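Local coordinates for protein CCMAN5 (Cellulosimicrobium cellulans, PDB 2XSG) that acts as a bacterial family GH92 alpha-mannosidase, hydrolysing mannosidic bonds and enabling mannose-6-phosphate modification of yeast-produced human lysosomal enzymes, at residues G18-F23 with D651-L656; N25-A30 with N48-D53; Q210-Q215 with A236-D241. All blocks are in the same frame, centred on the assembly; numbering follows the deposited sequence.

Overall arrangement
The three contacts show how chemistry follows place in a fold. Contacts 1 and 2 lie nearer the centre of the molecule, their own centres 10 Å apart, and touch each other: Gly21 N meets Asp53 OD1, and Gly18 O meets Asp26 N. Both join loops, through turns, backbone carbonyls and polar side chains, but contact 1 ties the N-terminal region to the catalytic region and is partly buried, whereas contact 2 is buried and local. Contact 3, with its centre about 38 Å from that of contact 1, belongs to the peripheral beta structure; there regular strand pairing replaces irregular loop bonding, with one apolar face and a second face that is more polar and partly exposed.

Contact 1 (G18-F23 with D651-L656); sequences GTEGDF and DPRGML
Arg653 reaches from its own loop to Glu20 and Phe23 on another, more than 600 residues away in sequence. Its CG stands anti to the carbonyl carbon, which sends the chain alongside Phe23. Arg653 CB lies over one face of the ring, 3.8 Å from Phe23 CG. Arg653 CG follows over the same face in a CH-pi contact, 4.0 Å from the centroid of the Phe23 ring, and also touches Glu20 CD. From there the extended chain takes CD past Phe23 CZ to Arg653 NE, which donates to Glu20 OE2 at 3.0 Å in an almost straight hydrogen bond (N-H...O 175°) that forms part of a salt bridge. The carboxylate oxygen lies in the guanidinium plane but is approached from above its own plane, the two groups being nearly perpendicular. At the tip, Arg653 NH1 rests 3.6 Å from Phe23 CZ, with guanidinium and ring planes only 20° apart.

The backbones bond beneath. Glu20 opens a type II' turn ending at Phe23; Glu20 N donates to Pro652 O at 3.0 Å, and Phe23 O accepts from Met655 N at 3.1 Å. Asp651 OD2 accepts from Arg653 N at 2.8 Å, an Asx turn that fixes the base of the arginine. Gly654 passes so close to Gly18 N that a beta carbon would clash. The type II' turn thus packs on a loop holding an Asx turn and an inverse gamma turn centred on Arg653, joining the N-terminal and catalytic regions of the GH92 fold, with the Asp22 side chain about 10 Å from the bound calcium.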
loop_
_atom_site.group_PDB
_atom_site.type_symbol
_atom_site.label_atom_id
_atom_site.label_comp_id
_atom_site.label_asym_id
_atom_site.label_seq_id
_atom_site.Cartn_x
_atom_site.Cartn_y
_atom_site.Cartn_z
ATOM N N GLY A 18 6.740 -10.405 5.131
ATOM C CA GLY A 18 7.268 -9.173 4.548
ATOM C C GLY A 18 8.022 -8.247 5.512
ATOM O O GLY A 18 8.375 -7.131 5.130
ATOM N N THR A 19 8.276 -8.705 6.739
ATOM C CA THR A 19 8.933 -7.877 7.776
ATOM C C THR A 19 10.456 -8.091 7.901
ATOM O O THR A 19 11.103 -7.492 8.770
ATOM C CB THR A 19 8.289 -8.078 9.160
ATOM O OG1 THR A 19 8.500 -9.432 9.596
ATOM C CG2 THR A 19 6.761 -7.753 9.123
ATOM N N GLU A 20 11.021 -8.944 7.051
ATOM C CA GLU A 20 12.485 -9.133 7.032
ATOM C C GLU A 20 13.151 -8.204 6.023
ATOM O O GLU A 20 12.700 -8.099 4.882
ATOM C CB GLU A 20 12.872 -10.588 6.741
ATOM C CG GLU A 20 14.406 -10.842 6.810
ATOM C CD GLU A 20 14.766 -12.287 7.123
ATOM O OE1 GLU A 20 13.901 -13.018 7.635
ATOM O OE2 GLU A 20 15.927 -12.690 6.883
ATOM N N GLY A 21 14.197 -7.515 6.469
ATOM C CA GLY A 21 15.154 -6.845 5.580
ATOM C C GLY A 21 14.490 -6.045 4.489
ATOM O O GLY A 21 13.588 -5.287 4.765
ATOM N N ASP A 22 14.930 -6.247 3.249
ATOM C CA ASP A 22 14.390 -5.543 2.087
ATOM C C ASP A 22 13.453 -6.458 1.280
ATOM O O ASP A 22 13.522 -6.490 0.053
ATOM C CB ASP A 22 15.538 -5.010 1.200
ATOM C CG ASP A 22 15.077 -3.918 0.222
ATOM O OD1 ASP A 22 13.977 -3.339 0.406
ATOM O OD2 ASP A 22 15.817 -3.624 -0.735
ATOM N N PHE A 23 12.577 -7.188 1.977
ATOM C CA PHE A 23 11.682 -8.170 1.333
ATOM C C PHE A 23 10.198 -7.786 1.492
ATOM O O PHE A 23 9.344 -8.625 1.802
ATOM C CB PHE A 23 11.952 -9.607 1.832
ATOM C CG PHE A 23 13.356 -10.108 1.549
ATOM C CD1 PHE A 23 13.630 -10.844 0.393
ATOM C CD2 PHE A 23 14.398 -9.853 2.445
ATOM C CE1 PHE A 23 14.935 -11.323 0.121
ATOM C CE2 PHE A 23 15.701 -10.310 2.195
ATOM C CZ PHE A 23 15.971 -11.055 1.024
ATOM N N ASP A 651 6.477 -16.015 4.472
ATOM C CA ASP A 651 7.737 -15.924 5.170
ATOM C C ASP A 651 7.961 -14.467 5.522
ATOM O O ASP A 651 7.435 -13.572 4.839
ATOM C CB ASP A 651 8.875 -16.360 4.234
ATOM C CG ASP A 651 10.158 -16.635 4.975
ATOM O OD1 ASP A 651 10.217 -17.672 5.665
ATOM O OD2 ASP A 651 11.089 -15.808 4.904
ATOM N N PRO A 652 8.759 -14.204 6.581
ATOM C CA PRO A 652 9.208 -12.828 6.801
ATOM C C PRO A 652 9.865 -12.217 5.544
ATOM O O PRO A 652 9.689 -11.014 5.261
ATOM C CB PRO A 652 10.210 -12.973 7.953
ATOM C CG PRO A 652 9.668 -14.124 8.751
ATOM C CD PRO A 652 9.062 -15.081 7.731
ATOM N N ARG A 653 10.595 -13.032 4.782
ATOM C CA ARG A 653 11.053 -12.608 3.476
ATOM C C ARG A 653 9.869 -12.820 2.521
ATOM O O ARG A 653 9.807 -13.824 1.806
ATOM C CB ARG A 653 12.285 -13.419 3.031
ATOM C CG ARG A 653 13.504 -13.319 3.951
ATOM C CD ARG A 653 14.722 -14.039 3.311
ATOM N NE ARG A 653 15.963 -13.701 4.008
ATOM C CZ ARG A 653 17.182 -13.780 3.469
ATOM N NH1 ARG A 653 17.339 -14.180 2.215
ATOM N NH2 ARG A 653 18.252 -13.458 4.188
ATOM N N GLY A 654 8.917 -11.884 2.543
ATOM C CA GLY A 654 7.589 -12.088 1.941
ATOM C C GLY A 654 7.488 -11.838 0.445
ATOM O O GLY A 654 6.749 -12.548 -0.256
ATOM N N MET A 655 8.217 -10.829 -0.044
ATOM C CA MET A 655 8.270 -10.535 -1.464
ATOM C C MET A 655 9.693 -10.746 -1.943
ATOM O O MET A 655 10.602 -10.983 -1.142
ATOM C CB MET A 655 7.901 -9.061 -1.727
ATOM C CG MET A 655 6.784 -8.494 -0.882
ATOM S SD MET A 655 5.227 -9.095 -1.469
ATOM C CE MET A 655 4.109 -8.044 -0.548
ATOM N N LEU A 656 9.891 -10.578 -3.249
ATOM C CA LEU A 656 11.234 -10.508 -3.816
ATOM C C LEU A 656 12.057 -9.438 -3.093
ATOM O O LEU A 656 11.487 -8.466 -2.588
ATOM C CB LEU A 656 11.151 -10.160 -5.296
ATOM C CG LEU A 656 10.504 -11.221 -6.204
ATOM C CD1 LEU A 656 10.302 -10.643 -7.583
ATOM C CD2 LEU A 656 11.349 -12.486 -6.259
#

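Contact 2 (N25-A30 with N48-D53); sequences NDMPAA and NNTGYD
A type I turn from Asn48 to Gly51, closed by Gly51 N donating to Asn48 O, settles against an irregular chain in which Asn25 adopts left-handed backbone angles (phi 58°). Asn48 and Asn25 share the polar work of the contact. In Asn48, CG occupies the crowded position between backbone N and carbonyl carbon, so the amide folds back over its own turn. OD1 is gripped from within: Thr50 OG1 donates in the carbonyl plane, on a lone pair, at 2.8 Å from Asn48 OD1, while Thr50 N comes from above that plane and completes an Asx turn. The opposite branch crosses to the other chain. Asn48 ND2 donates to Asp26 O at 2.9 Å, in plane with both groups, and its further N-H reaches a water, 2.8 Å away from Asn48 ND2, that also accepts from Asn25 N. An alanine here would probably loosen both the turn and its attachment to Asp26, since the oxygen and nitrogen that serve them would be gone.

Asn25 binds the turn in return: its OD1 receives Asn49 N at 2.9 Å, nearly straight (169°), and the two side-chain amides stack with their planes 6° apart. Asn25 ND2 is held by Asp660. Farther along, Met27 bends at its last torsion to lay CE 3.8 Å from Thr50 CG2, and Pro28 CG sits over the centre of the Tyr52 ring, 3.6 Å from its centroid, in a CH-pi contact; Tyr52 OH is bonded to Glu106.

The buried amides of Asn25 and Asn48 are thus matched by backbone groups, a hydroxyl, a water and the Asp660 carboxylate, which would give these loops a defined shape; the Asn25 side chain lies about 9 Å from the calcium held by Asn588, Glu589 and Asp662.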
loop_
_atom_site.group_PDB
_atom_site.type_symbol
_atom_site.label_atom_id
_atom_site.label_comp_id
_atom_site.label_asym_id
_atom_site.label_seq_id
_atom_site.Cartn_x
_atom_site.Cartn_y
_atom_site.Cartn_z
ATOM N N ASN A 25 9.112 -4.480 3.104
ATOM C CA ASN A 25 9.001 -3.283 3.946
ATOM C C ASN A 25 7.649 -3.117 4.629
ATOM O O ASN A 25 7.147 -2.014 4.756
ATOM C CB ASN A 25 9.465 -2.019 3.212
ATOM C CG ASN A 25 10.991 -1.930 3.142
ATOM O OD1 ASN A 25 11.663 -1.877 4.176
ATOM N ND2 ASN A 25 11.540 -1.910 1.925
ATOM N N ASP A 26 7.064 -4.239 5.049
ATOM C CA ASP A 26 5.846 -4.230 5.848
ATOM C C ASP A 26 6.149 -4.362 7.338
ATOM O O ASP A 26 7.285 -4.664 7.740
ATOM C CB ASP A 26 4.904 -5.343 5.389
ATOM C CG ASP A 26 4.138 -4.968 4.141
ATOM O OD1 ASP A 26 3.722 -3.772 4.001
ATOM O OD2 ASP A 26 3.957 -5.859 3.296
ATOM N N MET A 27 5.130 -4.134 8.151
ATOM C CA MET A 27 5.308 -4.058 9.596
ATOM C C MET A 27 4.462 -5.098 10.340
ATOM O O MET A 27 3.369 -5.430 9.901
ATOM C CB MET A 27 4.946 -2.648 10.086
ATOM C CG MET A 27 3.463 -2.291 9.942
ATOM S SD MET A 27 3.173 -0.531 10.213
ATOM C CE MET A 27 3.700 0.117 8.610
ATOM N N PRO A 28 4.962 -5.600 11.482
ATOM C CA PRO A 28 4.117 -6.436 12.329
ATOM C C PRO A 28 3.237 -5.607 13.288
ATOM O O PRO A 28 2.551 -6.170 14.136
ATOM C CB PRO A 28 5.139 -7.240 13.123
ATOM C CG PRO A 28 6.266 -6.258 13.322
ATOM C CD PRO A 28 6.320 -5.437 12.044
ATOM N N ALA A 29 3.256 -4.282 13.134
ATOM C CA ALA A 29 2.561 -3.341 14.040
ATOM C C ALA A 29 1.112 -3.689 14.362
ATOM O O ALA A 29 0.346 -4.125 13.482
ATOM C CB ALA A 29 2.623 -1.925 13.472
ATOM N N ALA A 30 0.729 -3.471 15.614
ATOM C CA ALA A 30 -0.674 -3.598 15.997
ATOM C C ALA A 30 -1.460 -2.459 15.343
ATOM O O ALA A 30 -1.111 -1.283 15.497
ATOM C CB ALA A 30 -0.835 -3.565 17.520
ATOM N N ASN A 48 13.766 -2.520 9.060
ATOM C CA ASN A 48 13.274 -2.214 7.726
ATOM C C ASN A 48 12.726 -0.768 7.684
ATOM O O ASN A 48 12.880 -0.018 8.648
ATOM C CB ASN A 48 12.324 -3.300 7.169
ATOM C CG ASN A 48 10.901 -3.208 7.698
ATOM O OD1 ASN A 48 10.553 -2.348 8.500
ATOM N ND2 ASN A 48 10.057 -4.116 7.218
ATOM N N ASN A 49 12.137 -0.353 6.572
ATOM C CA ASN A 49 11.665 1.033 6.465
ATOM C C ASN A 49 10.614 1.378 7.518
ATOM O O ASN A 49 10.497 2.536 7.922
ATOM C CB ASN A 49 11.145 1.345 5.052
ATOM C CG ASN A 49 12.233 1.263 4.004
ATOM O OD1 ASN A 49 11.955 1.207 2.797
ATOM N ND2 ASN A 49 13.480 1.232 4.456
ATOM N N THR A 50 9.878 0.376 7.990
ATOM C CA THR A 50 8.847 0.629 9.004
ATOM C C THR A 50 9.413 0.767 10.403
ATOM O O THR A 50 8.754 1.334 11.274
ATOM C CB THR A 50 7.741 -0.428 9.025
ATOM O OG1 THR A 50 8.184 -1.610 9.715
ATOM C CG2 THR A 50 7.264 -0.746 7.592
ATOM N N GLY A 51 10.615 0.234 10.617
ATOM C CA GLY A 51 11.235 0.278 11.935
ATOM C C GLY A 51 11.437 -1.091 12.551
ATOM O O GLY A 51 11.977 -1.186 13.649
ATOM N N TYR A 52 11.022 -2.154 11.850
ATOM C CA TYR A 52 11.218 -3.537 12.339
ATOM C C TYR A 52 11.811 -4.442 11.264
ATOM O O TYR A 52 11.213 -4.640 10.198
ATOM C CB TYR A 52 9.870 -4.105 12.820
ATOM C CG TYR A 52 9.873 -5.549 13.283
ATOM C CD1 TYR A 52 9.858 -6.612 12.364
ATOM C CD2 TYR A 52 9.848 -5.854 14.639
ATOM C CE1 TYR A 52 9.853 -7.931 12.787
ATOM C CE2 TYR A 52 9.816 -7.166 15.083
ATOM C CZ TYR A 52 9.821 -8.207 14.154
ATOM O OH TYR A 52 9.800 -9.509 14.617
ATOM N N ASP A 53 12.999 -4.979 11.520
ATOM C CA ASP A 53 13.564 -6.012 10.648
ATOM C C ASP A 53 13.556 -7.356 11.367
ATOM O O ASP A 53 14.211 -7.513 12.420
ATOM C CB ASP A 53 14.982 -5.631 10.188
ATOM C CG ASP A 53 15.733 -6.797 9.532
ATOM O OD1 ASP A 53 15.104 -7.792 9.094
ATOM O OD2 ASP A 53 16.979 -6.716 9.467
HETATM O O HOH W 1 10.760 -5.699 5.017
#

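Contact 3 (Q210-Q215 with A236-D241); sequences QPATVQ and AILTFD
Strands 212-217 and 235-240 are antiparallel neighbours in a five-stranded sheet, where 235-240 lies between 212-217 and 158-162. The short segments run at 153° to each other, and their side chains alternate between two faces. One face carries Ala212, Val214, Leu238 and Phe240. It meets strand 185-195 of a second sheet, Ala212 and Leu238 both touching Val185, a layered arrangement consistent with a beta-sandwich in the GH92 N-terminal domain.

On this face Phe240 has CG beside its backbone N, anti to the carbonyl carbon, and turns its ring so that the methyl of Ala212 lies over it. Ala212 CB is 4.0 Å from the ring centroid, 27° off the normal, a CH-pi contact displaced from the centre. Gln210 O lies at the edge of the same ring, near its plane. The next apolar cluster is built from branches: Val214 CG2, anti to its backbone N, touches Ala236 CB at 4.0 Å and Leu238 CD2 at 4.1 Å. Leu238 carries the packing on to Val161 in strand 158-162.

The reverse face is more polar. Thr213 and Thr239 are a hydrogen-bonded pair whose side chains cross obliquely, Thr213 OG1 approaching Thr239 CB at 4.0 Å. Gln215 stands beside Ile237 here, its NE2 bonded to Asp225, while Ile237 packs on Tyr88 and Pro92.

Two pairs of backbone bonds set this register. Thr213 N donates to Thr239 O at 2.9 Å, and Thr239 N returns the bond to Thr213 O; at the other end Gln215 N reaches Ile237 O at 3.1 Å. Its counterpart is shorter still, Ile237 N meeting Gln215 O at 2.7 Å, nearly along the axis of the carbonyl.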
loop_
_atom_site.group_PDB
_atom_site.type_symbol
_atom_site.label_atom_id
_atom_site.label_comp_id
_atom_site.label_asym_id
_atom_site.label_seq_id
_atom_site.Cartn_x
_atom_site.Cartn_y
_atom_site.Cartn_z
ATOM N N GLN A 210 -1.460 4.226 35.817
ATOM C CA GLN A 210 -0.926 4.168 37.189
ATOM C C GLN A 210 -0.234 5.479 37.517
ATOM O O GLN A 210 0.094 6.240 36.590
ATOM C CB GLN A 210 0.048 2.987 37.356
ATOM C CG GLN A 210 -0.635 1.627 37.346
ATOM C CD GLN A 210 -1.059 1.199 35.949
ATOM O OE1 GLN A 210 -2.078 0.526 35.769
ATOM N NE2 GLN A 210 -0.278 1.590 34.951
ATOM N N PRO A 211 -0.068 5.797 38.825
ATOM C CA PRO A 211 0.583 7.060 39.173
ATOM C C PRO A 211 2.040 7.070 38.711
ATOM O O PRO A 211 2.726 6.030 38.732
ATOM C CB PRO A 211 0.510 7.098 40.708
ATOM C CG PRO A 211 -0.634 6.212 41.064
ATOM C CD PRO A 211 -0.678 5.143 40.008
ATOM N N ALA A 212 2.497 8.240 38.282
ATOM C CA ALA A 212 3.850 8.378 37.759
ATOM C C ALA A 212 4.361 9.777 38.046
ATOM O O ALA A 212 3.567 10.699 38.207
ATOM C CB ALA A 212 3.873 8.092 36.244
ATOM N N THR A 213 5.681 9.925 38.152
ATOM C CA THR A 213 6.297 11.242 38.138
ATOM C C THR A 213 6.978 11.384 36.780
ATOM O O THR A 213 7.121 10.410 36.045
ATOM C CB THR A 213 7.320 11.464 39.284
ATOM O OG1 THR A 213 8.330 10.448 39.235
ATOM C CG2 THR A 213 6.621 11.479 40.671
ATOM N N VAL A 214 7.410 12.586 36.445
ATOM C CA VAL A 214 7.836 12.836 35.071
ATOM C C VAL A 214 8.886 13.946 34.951
ATOM O O VAL A 214 8.878 14.931 35.701
ATOM C CB VAL A 214 6.583 13.082 34.162
ATOM C CG1 VAL A 214 5.733 14.196 34.725
ATOM C CG2 VAL A 214 6.956 13.311 32.680
ATOM N N GLN A 215 9.824 13.732 34.035
ATOM C CA GLN A 215 10.805 14.722 33.651
ATOM C C GLN A 215 10.801 14.830 32.136
ATOM O O GLN A 215 10.454 13.866 31.436
ATOM C CB GLN A 215 12.183 14.308 34.132
ATOM C CG GLN A 215 12.326 14.396 35.643
ATOM C CD GLN A 215 13.751 14.195 36.097
ATOM O OE1 GLN A 215 14.383 13.179 35.793
ATOM N NE2 GLN A 215 14.272 15.172 36.837
ATOM N N ALA A 236 9.816 12.924 27.178
ATOM C CA ALA A 236 9.437 12.813 28.584
ATOM C C ALA A 236 9.787 11.427 29.117
ATOM O O ALA A 236 9.789 10.445 28.373
ATOM C CB ALA A 236 7.948 13.103 28.763
ATOM N N ILE A 237 10.117 11.360 30.402
ATOM C CA ILE A 237 10.410 10.085 31.051
ATOM C C ILE A 237 9.454 9.913 32.220
ATOM O O ILE A 237 9.404 10.753 33.120
ATOM C CB ILE A 237 11.896 9.979 31.488
ATOM C CG1 ILE A 237 12.810 10.241 30.260
ATOM C CG2 ILE A 237 12.176 8.621 32.123
ATOM C CD1 ILE A 237 14.302 10.078 30.501
ATOM N N LEU A 238 8.656 8.854 32.154
ATOM C CA LEU A 238 7.684 8.527 33.192
ATOM C C LEU A 238 8.300 7.501 34.122
ATOM O O LEU A 238 8.857 6.515 33.657
ATOM C CB LEU A 238 6.411 7.941 32.562
ATOM C CG LEU A 238 5.662 8.835 31.560
ATOM C CD1 LEU A 238 4.856 8.006 30.550
ATOM C CD2 LEU A 238 4.766 9.862 32.282
ATOM N N THR A 239 8.194 7.731 35.426
ATOM C CA THR A 239 8.710 6.807 36.436
ATOM C C THR A 239 7.568 6.400 37.371
ATOM O O THR A 239 6.825 7.259 37.883
ATOM C CB THR A 239 9.895 7.417 37.221
ATOM O OG1 THR A 239 10.916 7.832 36.301
ATOM C CG2 THR A 239 10.501 6.396 38.190
ATOM N N PHE A 240 7.438 5.088 37.563
ATOM C CA PHE A 240 6.364 4.485 38.345
ATOM C C PHE A 240 6.869 3.924 39.679
ATOM O O PHE A 240 8.071 3.749 39.881
ATOM C CB PHE A 240 5.678 3.377 37.527
ATOM C CG PHE A 240 5.157 3.851 36.210
ATOM C CD1 PHE A 240 5.998 3.930 35.093
ATOM C CD2 PHE A 240 3.834 4.275 36.086
ATOM C CE1 PHE A 240 5.513 4.397 33.863
ATOM C CE2 PHE A 240 3.344 4.738 34.859
ATOM C CZ PHE A 240 4.183 4.796 33.750
ATOM N N ASP A 241 5.933 3.652 40.584
ATOM C CA ASP A 241 6.258 2.984 41.838
ATOM C C ASP A 241 6.570 1.491 41.617
ATOM O O ASP A 241 5.849 0.814 40.871
ATOM C CB ASP A 241 5.100 3.128 42.828
ATOM C CG ASP A 241 5.536 2.889 44.260
ATOM O OD1 ASP A 241 5.777 3.886 44.979
ATOM O OD2 ASP A 241 5.690 1.713 44.662
#